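Local structure of lysozyme (Enterobacteria phage P1, 1XJU) at residues G11-C16 / Q48-W53; M22-V27 / A84-G89; Q66-K71 / K111-G116. The protein cuts the glycosidic links of the host peptidoglycan once released from the inner membrane, so that the bacterium lyses and frees new phage particles. All blocks are in the same frame, centred on the assembly; numbering follows the deposited sequence.

How the contacts relate
Contacts 1 and 2 touch and hold the active-site residues Glu-14 (inferred) and Cys-23, whereas contact 3 lies away from them. The disulfide between Cys-16 and Cys-23 joins contacts 1 and 2, and the Trp-53 ring packs on Met-22 O, Pro-24 and Phe-86. All three are partly buried. The centre of contact 2 lies about 6 Å from the chain centre; those of contacts 1 and 3 lie about 16 and 14 Å out, on opposite sides, with exposed residues, and both use helix 46-67. Contact 1 is mostly apolar packing round an indole. Contact 2 combines a ring face with backbone and amide hydrogen bonds. Contact 3 relies on polar side chains reaching backbone carbonyls.

Contact 1: G11-C16 / Q48-W53; sequences GNAEGC and QIAADW
The indole of Trp-53 lies against the backbone of Asn-12 and Ala-13. Trp-53 CG is anti to the backbone N (chi1 -170°) and leaves the helix toward residues 11-16; chi2 (-94°) then turns one ring face onto that backbone. Ala-13 N sits over the ring centre, 3.6 Å above the plane. The carbonyl carbon of Asn-12 lies over the same face, nearer the rim, with Asn-12 C 3.4 Å from Trp-53 CZ2. This is the tight part of the contact. Beside it the two helices meet through small groups. Ala-13 CB touches Trp-53 CE3 and lies 3.7 Å from Ala-50 CA. Cys-16 CB meets the six-membered ring obliquely at CZ3, and Cys-16 SG is 4.1 Å from Ile-49 CG2.

The other side is looser and wetter. At the ring edge Trp-53 NE1 makes a weak hydrogen bond to Gly-11 O (3.3 Å, 128° at the hydrogen). A water in the ring plane donates to Gly-11 O and accepts weakly from NE1. Asn-12 is exposed and is the N-cap of helix 13-18: Asn-12 OD1 accepts from Gly-15 N at 2.8 Å. Glu-14 is inferred to be an active-site proton donor or acceptor. Its CB points away from 48-53, yet OE2 comes within 4.3 Å of Ala-50 CB.

Cys-16 is disulfide-bonded to the catalytic Cys-23. The bond is that of the inactive, membrane-associated enzyme and persists in this secreted inactive form. With its sulfur so bonded Cys-23 has no thiol, consistent with the inactive state.

Contact 2: M22-V27 / A84-G89; sequences MCPAGV and AAFNMG
Ala-25 N donates to Phe-86 O across the contact, at 3.0 Å and 156° at the hydrogen. The N-H arrives in the carbonyl plane. Asn-87 O is also near Ala-25 N, but the angle is poor and no bond forms. A second bond runs the other way. Asn-87 ND2 donates to Cys-23 O at 3.2 Å, with the acceptor close to the amide plane and the donor tilted from the carbonyl plane. The CB of Asn-87 points away from the loop; with CG anti to the backbone N (chi1 -163°), chi2 (-151°) turns the amide so that ND2 meets Cys-23 O.

The amide is used at both ends. ND2 also donates to Tyr-21 O, and OD1 accepts from Arg-143 NH1 of helix 137-151. Cys-23 O takes a further hydrogen bond from Trp-28 NE1. The end of helix 75-88 thus holds the loop that carries Cys-23, a catalytic residue of this phage lysozyme. Cys-23 is here locked to Cys-16 in the disulfide of the inactive form.

Apolar packing lies alongside these bonds. Pro-24 and Phe-86 run side by side, and Pro-24 CB makes a CH-pi contact over the ring face, 4.1 Å from its centroid. Phe-86 also meets Trp-53 of helix 46-67 edge-to-face, and Pro-24 touches both rings. Met-22 O sits at the Phe-86 ring edge, in its plane. Ala-25 CB packs 3.4 Å from Gly-89 N.

Contact 3: Q66-K71 / K111-G116; sequences QHFRGK and KWAQKG. With SO4 (sulfate ion), chain D.
Gln-114 and Arg-69 carry the hydrogen bonds, each to a backbone carbonyl of the other segment. Gln-114 NE2 donates to His-67 O at 2.9 Å and lies above that carbonyl plane, with the oxygen close to its own amide plane. The CB of Gln-114 points away from 66-71, and the bend at chi2 (-70°) brings CD back toward His-67 O. A water accepts from NE2 and donates to Gln-66 O, a second link between the segments. Arg-69 NH1 donates to Gln-114 O at 3.2 Å, fairly straight at 162°, again from above the carbonyl plane.

Of the charged groups, Arg-69 also forms a salt bridge, from NH2 to Asp-72. Lys-111 points its CB away from 66-71. Its NZ pairs with Glu-106 and binds a sulfate, probably from the crystallisation liquor, which Arg-101 and Glu-106 N also hold.

The apolar part is small. Ala-113 CB meets the edge of the Phe-68 ring, 3.8 Å from CD1, and also lies 3.6 Å from Phe-68 O.

After helix 46-67 the chain leaves helical angles at Phe-68. Helix 108-114 is followed by Gly-116, with positive phi and two bonds back into the last turn, a Schellman motif.

Contact 1: G11-C16 / Q48-W53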
loop_
_atom_site.group_PDB
_atom_site.type_symbol
_atom_site.label_atom_id
_atom_site.label_comp_id
_atom_site.label_asym_id
_atom_site.label_seq_id
_atom_site.Cartn_x
_atom_site.Cartn_y
_atom_site.Cartn_z
ATOM N N GLY A 11 -1.974 5.691 10.289
ATOM C CA GLY A 11 -1.960 5.519 11.711
ATOM C C GLY A 11 -0.571 5.588 12.286
ATOM O O GLY A 11 0.309 6.199 11.769
ATOM N N ASN A 12 -0.369 4.888 13.413
ATOM C CA ASN A 12 0.872 4.982 14.156
ATOM C C ASN A 12 1.259 3.607 14.633
ATOM O O ASN A 12 0.514 2.648 14.540
ATOM C CB ASN A 12 0.760 6.032 15.281
ATOM C CG ASN A 12 -0.374 5.758 16.212
ATOM O OD1 ASN A 12 -0.478 4.654 16.743
ATOM N ND2 ASN A 12 -1.232 6.757 16.458
ATOM N N ALA A 13 2.461 3.527 15.177
ATOM C CA ALA A 13 3.031 2.224 15.533
ATOM C C ALA A 13 2.219 1.569 16.638
ATOM O O ALA A 13 2.001 0.350 16.654
ATOM C CB ALA A 13 4.446 2.379 15.940
ATOM N N GLU A 14 1.710 2.362 17.550
ATOM C CA GLU A 14 0.889 1.835 18.609
ATOM C C GLU A 14 -0.401 1.265 18.018
ATOM O O GLU A 14 -0.977 0.292 18.491
ATOM C CB GLU A 14 0.685 2.940 19.660
ATOM C CG GLU A 14 1.994 3.498 20.307
ATOM C CD GLU A 14 3.098 4.127 19.376
ATOM O OE1 GLU A 14 2.780 4.979 18.412
ATOM O OE2 GLU A 14 4.346 3.779 19.643
ATOM N N GLY A 15 -0.889 1.878 16.946
ATOM C CA GLY A 15 -2.024 1.335 16.195
ATOM C C GLY A 15 -1.740 -0.015 15.534
ATOM O O GLY A 15 -2.615 -0.876 15.494
ATOM N N CYS A 16 -0.558 -0.187 15.001
ATOM C CA CYS A 16 -0.092 -1.511 14.532
ATOM C C CYS A 16 -0.033 -2.572 15.640
ATOM O O CYS A 16 -0.388 -3.717 15.427
ATOM C CB CYS A 16 1.243 -1.352 13.809
ATOM S SG CYS A 16 2.318 -2.780 13.635
ATOM N N GLN A 48 11.236 -1.707 17.414
ATOM C CA GLN A 48 11.824 -1.513 16.119
ATOM C C GLN A 48 10.801 -0.963 15.114
ATOM O O GLN A 48 11.113 -0.076 14.295
ATOM C CB GLN A 48 12.432 -2.786 15.558
ATOM C CG GLN A 48 13.118 -2.377 14.220
ATOM C CD GLN A 48 13.924 -3.399 13.510
ATOM O OE1 GLN A 48 14.175 -4.491 14.018
ATOM N NE2 GLN A 48 14.369 -3.034 12.332
ATOM N N ILE A 49 9.584 -1.487 15.170
ATOM C CA ILE A 49 8.509 -0.994 14.302
ATOM C C ILE A 49 8.310 0.486 14.570
ATOM O O ILE A 49 8.204 1.313 13.623
ATOM C CB ILE A 49 7.241 -1.812 14.480
ATOM C CG1 ILE A 49 7.433 -3.227 13.948
ATOM C CG2 ILE A 49 6.050 -1.120 13.766
ATOM C CD1 ILE A 49 6.374 -4.197 14.310
ATOM N N ALA A 50 8.280 0.897 15.827
ATOM C CA ALA A 50 8.103 2.284 16.138
ATOM C C ALA A 50 9.286 3.110 15.673
ATOM O O ALA A 50 9.086 4.223 15.132
ATOM C CB ALA A 50 7.927 2.459 17.636
ATOM N N ALA A 51 10.513 2.604 15.832
ATOM C CA ALA A 51 11.681 3.370 15.471
ATOM C C ALA A 51 11.726 3.606 13.956
ATOM O O ALA A 51 12.240 4.635 13.525
ATOM C CB ALA A 51 12.923 2.626 15.894
ATOM N N ASP A 52 11.240 2.635 13.184
ATOM C CA ASP A 52 11.320 2.718 11.731
ATOM C C ASP A 52 10.087 3.274 11.059
ATOM O O ASP A 52 10.043 3.358 9.822
ATOM C CB ASP A 52 11.622 1.332 11.206
ATOM C CG ASP A 52 13.050 0.934 11.548
ATOM O OD1 ASP A 52 13.417 -0.213 11.286
ATOM O OD2 ASP A 52 13.862 1.750 12.020
ATOM N N TRP A 53 9.116 3.699 11.808
ATOM C CA TRP A 53 7.802 4.032 11.264
ATOM C C TRP A 53 7.927 5.174 10.240
ATOM O O TRP A 53 7.453 5.054 9.098
ATOM C CB TRP A 53 6.884 4.426 12.404
ATOM C CG TRP A 53 5.456 4.562 12.011
ATOM C CD1 TRP A 53 4.748 5.665 11.630
ATOM C CD2 TRP A 53 4.532 3.481 11.935
ATOM N NE1 TRP A 53 3.450 5.343 11.322
ATOM C CE2 TRP A 53 3.268 4.012 11.531
ATOM C CE3 TRP A 53 4.608 2.103 12.241
ATOM C CZ2 TRP A 53 2.131 3.216 11.413
ATOM C CZ3 TRP A 53 3.494 1.341 12.138
ATOM C CH2 TRP A 53 2.261 1.885 11.701
HETATM O O HOH W 1 2.533 8.197 11.209
#

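Contact 2: M22-V27 / A84-G89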
loop_
_atom_site.group_PDB
_atom_site.type_symbol
_atom_site.label_atom_id
_atom_site.label_comp_id
_atom_site.label_asym_id
_atom_site.label_seq_id
_atom_site.Cartn_x
_atom_site.Cartn_y
_atom_site.Cartn_z
ATOM N N MET A 22 -2.762 -2.449 10.430
ATOM C CA MET A 22 -2.103 -1.144 10.307
ATOM C C MET A 22 -0.571 -1.238 10.140
ATOM O O MET A 22 0.115 -0.249 10.014
ATOM C CB MET A 22 -2.512 -0.338 11.528
ATOM C CG MET A 22 -4.047 -0.240 11.545
ATOM S SD MET A 22 -4.791 0.622 10.140
ATOM C CE MET A 22 -6.070 -0.460 9.804
ATOM N N CYS A 23 -0.008 -2.447 10.264
ATOM C CA CYS A 23 1.422 -2.596 10.265
ATOM C C CYS A 23 2.045 -2.426 8.894
ATOM O O CYS A 23 1.450 -2.718 7.882
ATOM C CB CYS A 23 1.798 -3.949 10.848
ATOM S SG CYS A 23 1.244 -4.181 12.568
ATOM N N PRO A 24 3.281 -1.949 8.861
ATOM C CA PRO A 24 3.979 -1.797 7.613
ATOM C C PRO A 24 4.204 -3.158 6.958
ATOM O O PRO A 24 4.382 -4.202 7.659
ATOM C CB PRO A 24 5.294 -1.168 8.012
ATOM C CG PRO A 24 5.513 -1.565 9.410
ATOM C CD PRO A 24 4.116 -1.569 10.003
ATOM N N ALA A 25 4.295 -3.179 5.637
ATOM C CA ALA A 25 4.369 -4.398 4.843
ATOM C C ALA A 25 5.396 -5.406 5.353
ATOM O O ALA A 25 5.144 -6.599 5.295
ATOM C CB ALA A 25 4.714 -4.016 3.432
ATOM N N GLY A 26 6.565 -4.902 5.711
ATOM C CA GLY A 26 7.659 -5.760 6.014
ATOM C C GLY A 26 7.458 -6.662 7.231
ATOM O O GLY A 26 8.257 -7.577 7.421
ATOM N N VAL A 27 6.450 -6.429 8.058
ATOM C CA VAL A 27 6.206 -7.291 9.216
ATOM C C VAL A 27 5.045 -8.230 9.018
ATOM O O VAL A 27 4.687 -8.951 9.944
ATOM C CB VAL A 27 6.114 -6.498 10.547
ATOM C CG1 VAL A 27 7.348 -5.690 10.747
ATOM C CG2 VAL A 27 4.843 -5.653 10.622
ATOM N N ALA A 84 -1.110 2.845 0.680
ATOM C CA ALA A 84 -1.105 1.508 0.127
ATOM C C ALA A 84 0.312 0.961 0.065
ATOM O O ALA A 84 0.540 -0.224 0.400
ATOM C CB ALA A 84 -1.749 1.517 -1.254
ATOM N N ALA A 85 1.268 1.764 -0.352
ATOM C CA ALA A 85 2.652 1.325 -0.450
ATOM C C ALA A 85 3.215 1.019 0.949
ATOM O O ALA A 85 3.994 0.086 1.109
ATOM C CB ALA A 85 3.490 2.346 -1.165
ATOM N N PHE A 86 2.855 1.795 1.945
ATOM C CA PHE A 86 3.297 1.556 3.317
ATOM C C PHE A 86 2.805 0.195 3.773
ATOM O O PHE A 86 3.532 -0.582 4.401
ATOM C CB PHE A 86 2.776 2.654 4.223
ATOM C CG PHE A 86 3.120 2.480 5.666
ATOM C CD1 PHE A 86 2.281 1.824 6.520
ATOM C CD2 PHE A 86 4.311 3.012 6.174
ATOM C CE1 PHE A 86 2.589 1.660 7.862
ATOM C CE2 PHE A 86 4.611 2.887 7.532
ATOM C CZ PHE A 86 3.731 2.191 8.367
ATOM N N ASN A 87 1.545 -0.102 3.497
ATOM C CA ASN A 87 0.887 -1.300 4.019
ATOM C C ASN A 87 1.275 -2.535 3.234
ATOM O O ASN A 87 1.385 -3.615 3.826
ATOM C CB ASN A 87 -0.625 -1.037 3.948
ATOM C CG ASN A 87 -1.501 -1.917 4.756
ATOM O OD1 ASN A 87 -2.677 -2.115 4.325
ATOM N ND2 ASN A 87 -1.075 -2.296 6.010
ATOM N N MET A 88 1.459 -2.409 1.909
ATOM C CA MET A 88 1.614 -3.553 1.012
ATOM C C MET A 88 3.000 -3.703 0.425
ATOM O O MET A 88 3.344 -4.812 -0.006
ATOM C CB MET A 88 0.618 -3.455 -0.140
ATOM C CG MET A 88 -0.836 -3.338 0.324
ATOM S SD MET A 88 -1.367 -4.633 1.461
ATOM C CE MET A 88 -1.713 -5.934 0.252
ATOM N N GLY A 89 3.809 -2.664 0.438
ATOM C CA GLY A 89 5.130 -2.689 -0.160
ATOM C C GLY A 89 5.099 -2.290 -1.611
ATOM O O GLY A 89 4.114 -2.509 -2.347
#

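Contact 3: Q66-K71 / K111-G116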
loop_
_atom_site.group_PDB
_atom_site.type_symbol
_atom_site.label_atom_id
_atom_site.label_comp_id
_atom_site.label_asym_id
_atom_site.label_seq_id
_atom_site.Cartn_x
_atom_site.Cartn_y
_atom_site.Cartn_z
ATOM N N GLN A 66 8.944 7.404 -7.354
ATOM C CA GLN A 66 9.832 6.792 -8.339
ATOM C C GLN A 66 9.143 5.953 -9.355
ATOM O O GLN A 66 9.556 5.931 -10.543
ATOM C CB GLN A 66 10.874 5.942 -7.640
ATOM C CG GLN A 66 11.909 6.699 -6.889
ATOM C CD GLN A 66 12.681 7.617 -7.807
ATOM O OE1 GLN A 66 13.112 7.208 -8.895
ATOM N NE2 GLN A 66 12.816 8.865 -7.408
ATOM N N HIS A 67 8.056 5.300 -8.962
ATOM C CA HIS A 67 7.468 4.268 -9.774
ATOM C C HIS A 67 6.015 4.477 -10.188
ATOM O O HIS A 67 5.488 3.679 -10.943
ATOM C CB HIS A 67 7.665 2.898 -9.136
ATOM C CG HIS A 67 9.086 2.596 -8.890
ATOM N ND1 HIS A 67 10.026 2.541 -9.898
ATOM C CD2 HIS A 67 9.744 2.344 -7.734
ATOM C CE1 HIS A 67 11.205 2.291 -9.366
ATOM N NE2 HIS A 67 11.062 2.183 -8.060
ATOM N N PHE A 68 5.362 5.518 -9.645
ATOM C CA PHE A 68 3.961 5.791 -9.881
ATOM C C PHE A 68 3.696 7.241 -10.263
ATOM O O PHE A 68 2.563 7.699 -10.203
ATOM C CB PHE A 68 3.103 5.357 -8.668
ATOM C CG PHE A 68 3.129 3.880 -8.427
ATOM C CD1 PHE A 68 2.149 3.082 -8.886
ATOM C CD2 PHE A 68 4.161 3.302 -7.748
ATOM C CE1 PHE A 68 2.172 1.731 -8.685
ATOM C CE2 PHE A 68 4.222 1.928 -7.558
ATOM C CZ PHE A 68 3.231 1.121 -8.029
ATOM N N ARG A 69 4.742 7.976 -10.644
ATOM C CA ARG A 69 4.561 9.393 -11.056
ATOM C C ARG A 69 3.995 10.255 -9.942
ATOM O O ARG A 69 3.240 11.187 -10.175
ATOM C CB ARG A 69 3.780 9.532 -12.371
ATOM C CG ARG A 69 4.601 9.087 -13.582
ATOM C CD ARG A 69 3.811 9.284 -14.868
ATOM N NE ARG A 69 3.488 10.704 -15.020
ATOM C CZ ARG A 69 2.551 11.215 -15.792
ATOM N NH1 ARG A 69 1.856 10.425 -16.573
ATOM N NH2 ARG A 69 2.329 12.514 -15.763
ATOM N N GLY A 70 4.382 9.943 -8.698
ATOM C CA GLY A 70 3.836 10.617 -7.550
ATOM C C GLY A 70 3.895 12.124 -7.616
ATOM O O GLY A 70 3.002 12.788 -7.164
ATOM N N LYS A 71 4.985 12.670 -8.149
ATOM C CA LYS A 71 5.134 14.137 -8.162
ATOM C C LYS A 71 4.068 14.827 -9.016
ATOM O O LYS A 71 3.816 16.013 -8.834
ATOM C CB LYS A 71 6.545 14.500 -8.629
ATOM C CG LYS A 71 7.588 14.077 -7.592
ATOM C CD LYS A 71 8.961 14.358 -8.035
ATOM C CE LYS A 71 9.797 13.095 -7.782
ATOM N NZ LYS A 71 9.849 12.131 -8.904
ATOM N N LYS A 111 0.066 0.590 -14.367
ATOM C CA LYS A 111 -0.203 1.009 -15.743
ATOM C C LYS A 111 -0.899 2.371 -15.760
ATOM O O LYS A 111 -0.523 3.256 -16.518
ATOM C CB LYS A 111 -1.055 -0.028 -16.446
ATOM C CG LYS A 111 -0.267 -1.226 -16.867
ATOM C CD LYS A 111 -1.089 -2.145 -17.706
ATOM C CE LYS A 111 -0.342 -3.428 -18.046
ATOM N NZ LYS A 111 0.815 -3.224 -18.904
ATOM N N TRP A 112 -1.954 2.510 -14.970
ATOM C CA TRP A 112 -2.690 3.752 -14.971
ATOM C C TRP A 112 -1.923 4.891 -14.369
ATOM O O TRP A 112 -1.999 6.021 -14.863
ATOM C CB TRP A 112 -4.055 3.568 -14.310
ATOM C CG TRP A 112 -4.995 2.710 -15.073
ATOM C CD1 TRP A 112 -5.602 1.603 -14.635
ATOM C CD2 TRP A 112 -5.482 2.930 -16.404
ATOM N NE1 TRP A 112 -6.458 1.098 -15.601
ATOM C CE2 TRP A 112 -6.412 1.919 -16.687
ATOM C CE3 TRP A 112 -5.274 3.910 -17.368
ATOM C CZ2 TRP A 112 -7.048 1.816 -17.920
ATOM C CZ3 TRP A 112 -5.963 3.819 -18.592
ATOM C CH2 TRP A 112 -6.829 2.793 -18.825
ATOM N N ALA A 113 -1.159 4.635 -13.305
ATOM C CA ALA A 113 -0.329 5.700 -12.731
ATOM C C ALA A 113 0.680 6.218 -13.769
ATOM O O ALA A 113 0.886 7.420 -13.867
ATOM C CB ALA A 113 0.427 5.138 -11.525
ATOM N N GLN A 114 1.263 5.327 -14.551
ATOM C CA GLN A 114 2.230 5.747 -15.538
ATOM C C GLN A 114 1.615 6.607 -16.637
ATOM O O GLN A 114 2.327 7.371 -17.280
ATOM C CB GLN A 114 2.952 4.567 -16.104
ATOM C CG GLN A 114 3.915 3.912 -15.119
ATOM C CD GLN A 114 5.091 4.767 -14.833
ATOM O OE1 GLN A 114 5.592 5.428 -15.743
ATOM N NE2 GLN A 114 5.553 4.793 -13.593
ATOM N N LYS A 115 0.314 6.480 -16.844
ATOM C CA LYS A 115 -0.411 7.304 -17.776
ATOM C C LYS A 115 -1.008 8.538 -17.135
ATOM O O LYS A 115 -1.720 9.279 -17.830
ATOM C CB LYS A 115 -1.491 6.459 -18.454
ATOM C CG LYS A 115 -0.944 5.343 -19.358
ATOM C CD LYS A 115 -2.038 4.373 -19.773
ATOM C CE LYS A 115 -1.587 3.226 -20.652
ATOM N NZ LYS A 115 -2.741 2.366 -21.072
ATOM N N GLY A 116 -0.817 8.778 -15.834
ATOM C CA GLY A 116 -1.401 9.951 -15.174
ATOM C C GLY A 116 -2.904 9.875 -15.056
ATOM O O GLY A 116 -3.566 10.897 -14.840
HETATM S S SO4 D . 1.879 -6.756 -19.127
HETATM O O1 SO4 D . 2.571 -7.669 -19.984
HETATM O O2 SO4 D . 2.705 -6.482 -17.943
HETATM O O3 SO4 D . 0.575 -7.296 -18.773
HETATM O O4 SO4 D . 1.596 -5.588 -19.948
HETATM O O HOH W 2 8.263 5.969 -13.054
#